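Myo-inositol phosphohydrolase (Mitsuokella multacida, PDB 4WU3) probably removes phosphates from inositol phosphates such as phytate, with a fold like that of protein tyrosine phosphatases, and binds inositol-(1,3,4,5)-tetrakisphosphate. Local coordinates at residues A[295-298]-A[299-302]; A[214-217]-A[218-221]. The protein carries 2 engineered substitutions. All blocks are in the same frame, centred on the assembly; numbering follows the deposited sequence.

Contact 1. Residues A[295-298]-A[299-302]. With 4IP (inositol-(1,3,4,5)-tetrakisphosphate), chain E.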
ATOM      1  N   LYS A 295       3.093   3.589   1.826  1.00  7.22           N
ATOM      2  CA  LYS A 295       2.707   2.277   2.350  1.00  7.33           C
ATOM      3  C   LYS A 295       3.658   1.193   1.884  1.00  6.92           C
ATOM      4  O   LYS A 295       4.023   0.306   2.649  1.00  6.70           O
ATOM      5  CB  LYS A 295       1.286   1.908   1.922  1.00  7.35           C
ATOM      6  CG  LYS A 295       0.211   2.761   2.568  1.00  8.03           C
ATOM      7  CD  LYS A 295       0.116   2.504   4.059  1.00  8.70           C
ATOM      8  CE  LYS A 295      -0.956   3.379   4.684  1.00  9.97           C
ATOM      9  NZ  LYS A 295      -1.239   2.965   6.086  1.00 10.55           N
ATOM     10  N   ALA A 296       4.056   1.262   0.623  1.00  7.12           N
ATOM     11  CA  ALA A 296       4.951   0.267   0.069  1.00  7.13           C
ATOM     12  C   ALA A 296       6.349   0.341   0.695  1.00  7.56           C
ATOM     13  O   ALA A 296       6.967  -0.696   0.936  1.00  7.91           O
ATOM     14  CB  ALA A 296       5.019   0.409  -1.439  1.00  7.61           C
ATOM     15  N   TYR A 297       6.846   1.540   0.993  1.00  7.54           N
ATOM     16  CA  TYR A 297       8.153   1.652   1.656  1.00  7.64           C
ATOM     17  C   TYR A 297       8.070   1.074   3.071  1.00  7.23           C
ATOM     18  O   TYR A 297       8.985   0.400   3.552  1.00  6.02           O
ATOM     19  CB  TYR A 297       8.612   3.103   1.744  1.00  8.01           C
ATOM     20  CG  TYR A 297       9.415   3.583   0.575  1.00  8.24           C
ATOM     21  CD1 TYR A 297       8.932   3.456  -0.719  1.00  9.52           C
ATOM     22  CD2 TYR A 297      10.639   4.193   0.760  1.00  9.03           C
ATOM     23  CE1 TYR A 297       9.654   3.915  -1.800  1.00  9.36           C
ATOM     24  CE2 TYR A 297      11.382   4.657  -0.315  1.00  9.26           C
ATOM     25  CZ  TYR A 297      10.881   4.508  -1.591  1.00  9.39           C
ATOM     26  OH  TYR A 297      11.594   4.959  -2.658  1.00  9.60           O
ATOM     27  N   ILE A 298       6.953   1.360   3.729  1.00  7.23           N
ATOM     28  CA  ILE A 298       6.689   0.824   5.044  1.00  7.15           C
ATOM     29  C   ILE A 298       6.595  -0.699   4.987  1.00  7.35           C
ATOM     30  O   ILE A 298       7.261  -1.380   5.738  1.00  6.33           O
ATOM     31  CB  ILE A 298       5.406   1.421   5.623  1.00  6.63           C
ATOM     32  CG1 ILE A 298       5.666   2.881   6.001  1.00  7.27           C
ATOM     33  CG2 ILE A 298       4.959   0.615   6.826  1.00  6.76           C
ATOM     34  CD1 ILE A 298       4.419   3.716   6.183  1.00  7.39           C
ATOM     35  N   GLU A 299       5.778  -1.213   4.075  1.00  8.34           N
ATOM     36  CA  GLU A 299       5.586  -2.652   3.919  1.00  9.10           C
ATOM     37  C   GLU A 299       6.912  -3.390   3.739  1.00  9.33           C
ATOM     38  O   GLU A 299       7.166  -4.401   4.398  1.00  8.92           O
ATOM     39  CB  GLU A 299       4.645  -2.944   2.729  1.00  9.12           C
ATOM     40  CG  GLU A 299       4.243  -4.414   2.584  1.00  9.53           C
ATOM     41  CD  GLU A 299       3.581  -4.739   1.255  1.00  9.45           C
ATOM     42  OE1 GLU A 299       3.710  -3.937   0.302  1.00 11.70           O
ATOM     43  OE2 GLU A 299       2.940  -5.807   1.150  1.00  9.24           O
ATOM     44  N   ARG A 300       7.773  -2.906   2.856  1.00 10.26           N
ATOM     45  CA  ARG A 300       9.007  -3.639   2.617  1.00 10.69           C
ATOM     46  C   ARG A 300      10.017  -3.503   3.771  1.00 10.29           C
ATOM     47  O   ARG A 300      10.841  -4.399   3.981  1.00 10.09           O
ATOM     48  CB  ARG A 300       9.633  -3.240   1.286  1.00 12.54           C
ATOM     49  CG  ARG A 300      10.411  -1.965   1.346  1.00 13.79           C
ATOM     50  CD  ARG A 300      10.923  -1.541  -0.012  1.00 15.59           C
ATOM     51  NE  ARG A 300      11.610  -0.269   0.141  1.00 17.10           N
ATOM     52  CZ  ARG A 300      12.049   0.479  -0.860  1.00 18.63           C
ATOM     53  NH1 ARG A 300      11.870   0.083  -2.117  1.00 20.45           N
ATOM     54  NH2 ARG A 300      12.663   1.624  -0.587  1.00 16.65           N
ATOM     55  N   TYR A 301       9.966  -2.409   4.527  1.00  8.64           N
ATOM     56  CA  TYR A 301      10.832  -2.301   5.700  1.00  9.18           C
ATOM     57  C   TYR A 301      10.408  -3.317   6.752  1.00  9.00           C
ATOM     58  O   TYR A 301      11.228  -4.007   7.340  1.00  9.39           O
ATOM     59  CB  TYR A 301      10.792  -0.904   6.303  1.00  8.96           C
ATOM     60  CG  TYR A 301      11.686  -0.720   7.513  1.00  9.40           C
ATOM     61  CD1 TYR A 301      12.972  -1.247   7.548  1.00  9.83           C
ATOM     62  CD2 TYR A 301      11.259   0.027   8.603  1.00 10.50           C
ATOM     63  CE1 TYR A 301      13.795  -1.066   8.645  1.00 10.55           C
ATOM     64  CE2 TYR A 301      12.078   0.225   9.703  1.00 10.77           C
ATOM     65  CZ  TYR A 301      13.340  -0.325   9.720  1.00 10.54           C
ATOM     66  OH  TYR A 301      14.147  -0.131  10.812  1.00 11.46           O
ATOM     67  N   GLN A 302       9.113  -3.392   6.986  1.00  8.45           N
ATOM     68  CA  GLN A 302       8.583  -4.335   7.940  1.00  8.69           C
ATOM     69  C   GLN A 302       8.893  -5.758   7.505  1.00  7.95           C
ATOM     70  O   GLN A 302       9.123  -6.626   8.339  1.00  7.79           O
ATOM     71  CB  GLN A 302       7.076  -4.129   8.088  1.00  9.22           C
ATOM     72  CG  GLN A 302       6.732  -2.838   8.806  1.00  9.71           C
ATOM     73  CD  GLN A 302       5.243  -2.610   8.953  1.00 10.90           C
ATOM     74  OE1 GLN A 302       4.442  -3.064   8.146  1.00 13.48           O
ATOM     75  NE2 GLN A 302       4.873  -1.882   9.983  1.00 14.02           N
TER
HETATM   76  C1  4IP E 701      11.432  10.351  -6.864  0.70 57.85           C
HETATM   77  O1  4IP E 701      12.411  11.212  -6.286  0.70 55.59           O
HETATM   78  C2  4IP E 701      10.127  11.121  -7.001  0.70 57.63           C
HETATM   79  O2  4IP E 701       9.737  11.611  -5.722  0.70 61.40           O
HETATM   80  C3  4IP E 701       9.019  10.238  -7.551  0.70 61.20           C
HETATM   81  O3  4IP E 701       7.799  10.977  -7.552  0.70 62.13           O
HETATM   82  C4  4IP E 701       8.847   8.973  -6.715  0.70 58.75           C
HETATM   83  O4  4IP E 701       7.867   8.139  -7.328  0.70 56.42           O
HETATM   84  C5  4IP E 701      10.159   8.212  -6.569  0.70 53.63           C
HETATM   85  O5  4IP E 701       9.967   7.086  -5.713  0.70 52.02           O
HETATM   86  C6  4IP E 701      11.239   9.117  -5.990  0.70 55.84           C
HETATM   87  O6  4IP E 701      12.468   8.405  -5.884  0.70 54.91           O
HETATM   88  P1  4IP E 701      13.222  12.255  -7.205  0.70 52.47           P
HETATM   89  O1P 4IP E 701      12.332  12.472  -8.404  0.70 48.13           O
HETATM   90  O2P 4IP E 701      13.378  13.474  -6.329  0.70 51.47           O
HETATM   91  O3P 4IP E 701      14.509  11.524  -7.503  0.70 50.06           O
HETATM   92  P3  4IP E 701       7.353  11.824  -8.847  0.70 60.95           P
HETATM   93  O4P 4IP E 701       6.378  12.833  -8.289  0.70 56.53           O
HETATM   94  O5P 4IP E 701       6.735  10.793  -9.764  0.70 55.54           O
HETATM   95  O6P 4IP E 701       8.641  12.421  -9.361  0.70 56.15           O
HETATM   96  P4  4IP E 701       6.327   8.202  -6.861  0.70 54.73           P
HETATM   97  O7P 4IP E 701       6.389   8.356  -5.363  0.70 48.17           O
HETATM   98  O8P 4IP E 701       5.765   6.881  -7.339  0.70 52.80           O
HETATM   99  O9P 4IP E 701       5.759   9.418  -7.553  0.70 53.05           O
HETATM  100  P5  4IP E 701      10.518   5.627  -6.131  0.70 45.15           P
HETATM  101  OPF 4IP E 701      12.020   5.777  -6.108  0.70 44.31           O
HETATM  102  OPG 4IP E 701       9.936   5.400  -7.510  0.70 43.47           O
HETATM  103  OPH 4IP E 701       9.980   4.704  -5.066  0.70 36.69           O
HETATM  104  O   HOH W   1       6.295  -3.393  -0.333  1.00  9.52           O
HETATM  105  O   HOH W   2      11.566   0.879   2.609  1.00  5.25           O
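Four consecutive i to i+4 backbone bonds, E299 N to K295 O, R300 N to A296 O, Y301 N to Y297 O and Q302 N to I298 O, make these eight residues about two turns of continuous alpha helix. The main side-chain contact is a cation-pi pair between Y297 and R300. R300 CZ lies 4.1 Å from the centroid of the Y297 ring and only 1° off the ring normal. The two planes are 35° apart, and R300 NH2 comes nearest, over one face of the ring, 3.3 Å from Y297 CE2. R300 reaches the ring because CG sits between its backbone N and carbonyl carbon (chi1 81°) and the chain then runs extended. Water 2 bridges R300 NE and Y297 O, which steadies the guanidinium. The ring points its hydroxyl at the ligand: Y297 OH donates to OPH of the tetrakisphosphate at 2.9 Å. K288 and K289 bind the same ligand. Water 1 links E299 OE1 to A296 O. E299 OE2 pairs with K295 of the second subunit. I298 packs on W333 of that subunit. Helix 291-313 thus touches the second subunit and, through E299 on R216, the loop after strand 205-211, while R300 rests on L282 of another loop.

Contact 2. Residues A[214-217]-A[218-221]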
ATOM      1  N   HIS A 214       8.589  -2.156  -7.051  1.00  9.57           N
ATOM      2  CA  HIS A 214       8.070  -1.286  -5.984  1.00 10.12           C
ATOM      3  C   HIS A 214       7.619  -1.968  -4.682  1.00  8.82           C
ATOM      4  O   HIS A 214       7.359  -1.282  -3.708  1.00 10.35           O
ATOM      5  CB  HIS A 214       6.941  -0.406  -6.519  1.00 10.89           C
ATOM      6  CG  HIS A 214       7.342   0.436  -7.693  1.00 12.16           C
ATOM      7  ND1 HIS A 214       8.320   1.409  -7.619  1.00 13.47           N
ATOM      8  CD2 HIS A 214       6.886   0.458  -8.966  1.00 12.56           C
ATOM      9  CE1 HIS A 214       8.455   1.982  -8.802  1.00 12.75           C
ATOM     10  NE2 HIS A 214       7.589   1.432  -9.633  1.00 12.83           N
ATOM     11  N   PHE A 215       7.554  -3.294  -4.655  1.00  8.21           N
ATOM     12  CA  PHE A 215       6.992  -4.008  -3.524  1.00  7.69           C
ATOM     13  C   PHE A 215       7.931  -5.084  -3.023  1.00  7.93           C
ATOM     14  O   PHE A 215       8.845  -5.502  -3.731  1.00  9.98           O
ATOM     15  CB  PHE A 215       5.686  -4.694  -3.908  1.00  7.65           C
ATOM     16  CG  PHE A 215       4.580  -3.754  -4.290  1.00  7.53           C
ATOM     17  CD1 PHE A 215       4.145  -2.775  -3.410  1.00  7.34           C
ATOM     18  CD2 PHE A 215       3.959  -3.871  -5.518  1.00  7.12           C
ATOM     19  CE1 PHE A 215       3.124  -1.928  -3.759  1.00  7.35           C
ATOM     20  CE2 PHE A 215       2.935  -3.032  -5.869  1.00  7.07           C
ATOM     21  CZ  PHE A 215       2.517  -2.053  -4.991  1.00  7.24           C
ATOM     22  N   ARG A 216       7.684  -5.533  -1.800  1.00  7.44           N
ATOM     23  CA  ARG A 216       8.390  -6.668  -1.218  1.00  7.67           C
ATOM     24  C   ARG A 216       7.986  -7.930  -1.946  1.00  7.28           C
ATOM     25  O   ARG A 216       6.917  -7.983  -2.540  1.00  8.28           O
ATOM     26  CB  ARG A 216       8.013  -6.821   0.257  1.00  7.74           C
ATOM     27  CG  ARG A 216       6.501  -6.773   0.496  1.00  8.18           C
ATOM     28  CD  ARG A 216       6.116  -7.466   1.790  1.00  7.91           C
ATOM     29  NE  ARG A 216       6.406  -8.893   1.708  1.00  8.14           N
ATOM     30  CZ  ARG A 216       6.119  -9.774   2.657  1.00  8.38           C
ATOM     31  NH1 ARG A 216       5.531  -9.381   3.782  1.00  8.63           N
ATOM     32  NH2 ARG A 216       6.409 -11.052   2.474  1.00  8.19           N
ATOM     33  N   PRO A 217       8.819  -8.969  -1.875  1.00  7.27           N
ATOM     34  CA  PRO A 217       8.367 -10.291  -2.317  1.00  7.14           C
ATOM     35  C   PRO A 217       7.221 -10.813  -1.430  1.00  7.29           C
ATOM     36  O   PRO A 217       7.233 -10.580  -0.220  1.00  6.79           O
ATOM     37  CB  PRO A 217       9.604 -11.158  -2.110  1.00  6.77           C
ATOM     38  CG  PRO A 217      10.308 -10.510  -0.971  1.00  6.58           C
ATOM     39  CD  PRO A 217      10.097  -9.039  -1.149  1.00  6.72           C
ATOM     40  N   ASP A 218       6.233 -11.478  -2.026  1.00  7.65           N
ATOM     41  CA  ASP A 218       5.203 -12.161  -1.245  1.00  8.65           C
ATOM     42  C   ASP A 218       5.797 -13.422  -0.635  1.00  8.38           C
ATOM     43  O   ASP A 218       6.792 -13.955  -1.129  1.00  8.79           O
ATOM     44  CB  ASP A 218       4.000 -12.527  -2.119  1.00  9.34           C
ATOM     45  CG  ASP A 218       3.191 -11.313  -2.527  1.00 10.41           C
ATOM     46  OD1 ASP A 218       3.187 -10.318  -1.769  1.00  9.82           O
ATOM     47  OD2 ASP A 218       2.559 -11.349  -3.609  1.00 13.19           O
ATOM     48  N   ASP A 219       5.175 -13.894   0.435  1.00  8.87           N
ATOM     49  CA  ASP A 219       5.663 -15.051   1.188  1.00  9.49           C
ATOM     50  C   ASP A 219       6.043 -16.283   0.331  1.00  9.57           C
ATOM     51  O   ASP A 219       7.091 -16.882   0.555  1.00 10.42           O
ATOM     52  CB  ASP A 219       4.639 -15.454   2.257  1.00  9.29           C
ATOM     53  CG  ASP A 219       4.495 -14.420   3.368  1.00 10.52           C
ATOM     54  OD1 ASP A 219       5.220 -13.402   3.361  1.00 11.84           O
ATOM     55  OD2 ASP A 219       3.652 -14.625   4.276  1.00 11.00           O
ATOM     56  N   PRO A 220       5.188 -16.683  -0.628  1.00  9.83           N
ATOM     57  CA  PRO A 220       5.530 -17.883  -1.402  1.00  9.82           C
ATOM     58  C   PRO A 220       6.823 -17.734  -2.209  1.00 10.50           C
ATOM     59  O   PRO A 220       7.521 -18.729  -2.433  1.00  9.43           O
ATOM     60  CB  PRO A 220       4.327 -18.064  -2.340  1.00  9.41           C
ATOM     61  CG  PRO A 220       3.206 -17.348  -1.674  1.00  9.65           C
ATOM     62  CD  PRO A 220       3.817 -16.212  -0.906  1.00  9.34           C
ATOM     63  N   ASP A 221       7.128 -16.503  -2.635  1.00 10.59           N
ATOM     64  CA  ASP A 221       8.379 -16.198  -3.337  1.00 10.44           C
ATOM     65  C   ASP A 221       9.598 -16.182  -2.406  1.00  9.77           C
ATOM     66  O   ASP A 221      10.711 -16.536  -2.801  1.00  7.86           O
ATOM     67  CB  ASP A 221       8.268 -14.852  -4.050  1.00 12.43           C
ATOM     68  CG  ASP A 221       7.564 -14.960  -5.387  1.00 13.54           C
ATOM     69  OD1 ASP A 221       7.741 -15.987  -6.069  1.00 16.01           O
ATOM     70  OD2 ASP A 221       6.843 -14.017  -5.765  1.00 15.05           O
TER
HETATM   71  O   HOH W   3       5.614 -11.870   5.734  1.00  3.92           O
HETATM   72  O   HOH W   4       4.223  -7.728  -2.876  1.00  7.27           O
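The R216 side chain curls forward along its own chain to meet D219, the first residue of helix 219-230. From CB, its CG stands between the backbone N and the carbonyl carbon (chi1 48°) and packs on E299 of helix 291-313, whose F303 the side chain also touches. The chain then bends at chi3 (-65°), bringing the guanidinium round to the residues that follow. R216 NE donates to P217 O at 2.7 Å, and R216 NH2 donates to that same oxygen at 2.9 Å. The guanidinium therefore grips one carbonyl oxygen side-on, with the oxygen close to its plane. R216 NH2 also reaches D219 OD1, at 2.8 Å, in a salt bridge; this partner is 22° out of the guanidinium plane. NH1 donates to water 3, which donates to D219 OD1. Helix 219-230 is the helix of a beta-alpha-beta crossover, probably right-handed, from strand 205-211 to the parallel strand 237-241, with 116-122 between them in the sheet of the phosphatase-like domain. D219 OD2 accepts from S332 N, so both carboxylate oxygens have partners. An alanine at R216 would remove the guanidinium and is likely to deprive P217 O of these two donors and D219 of its charged mate. At the backbone, water 4 donates to both R216 O and D218 OD1. P217 CB lies 4.4 Å from D221 CB, and both side chains pack on L211.

The two contacts lie side by side, their centres about 11 Å apart, with contact 2 earlier in the chain. The loop of 214-217 runs along helix 291-313. E299 CD packs on R216 CG at 3.6 Å. A296 CB meets H214 O at 3.7 Å and F215 CE1 at 3.8 Å. Each contact supplies one residue to the same inositol tetrakisphosphate pocket, Y297 from contact 1 and H214 from contact 2, while the nearest atoms of the R216 side chain and this ligand are about 13 Å apart. The dimer interface also reaches both: K295 of the second subunit, the partner of E299, also makes a cation-pi contact with F215 of contact 2.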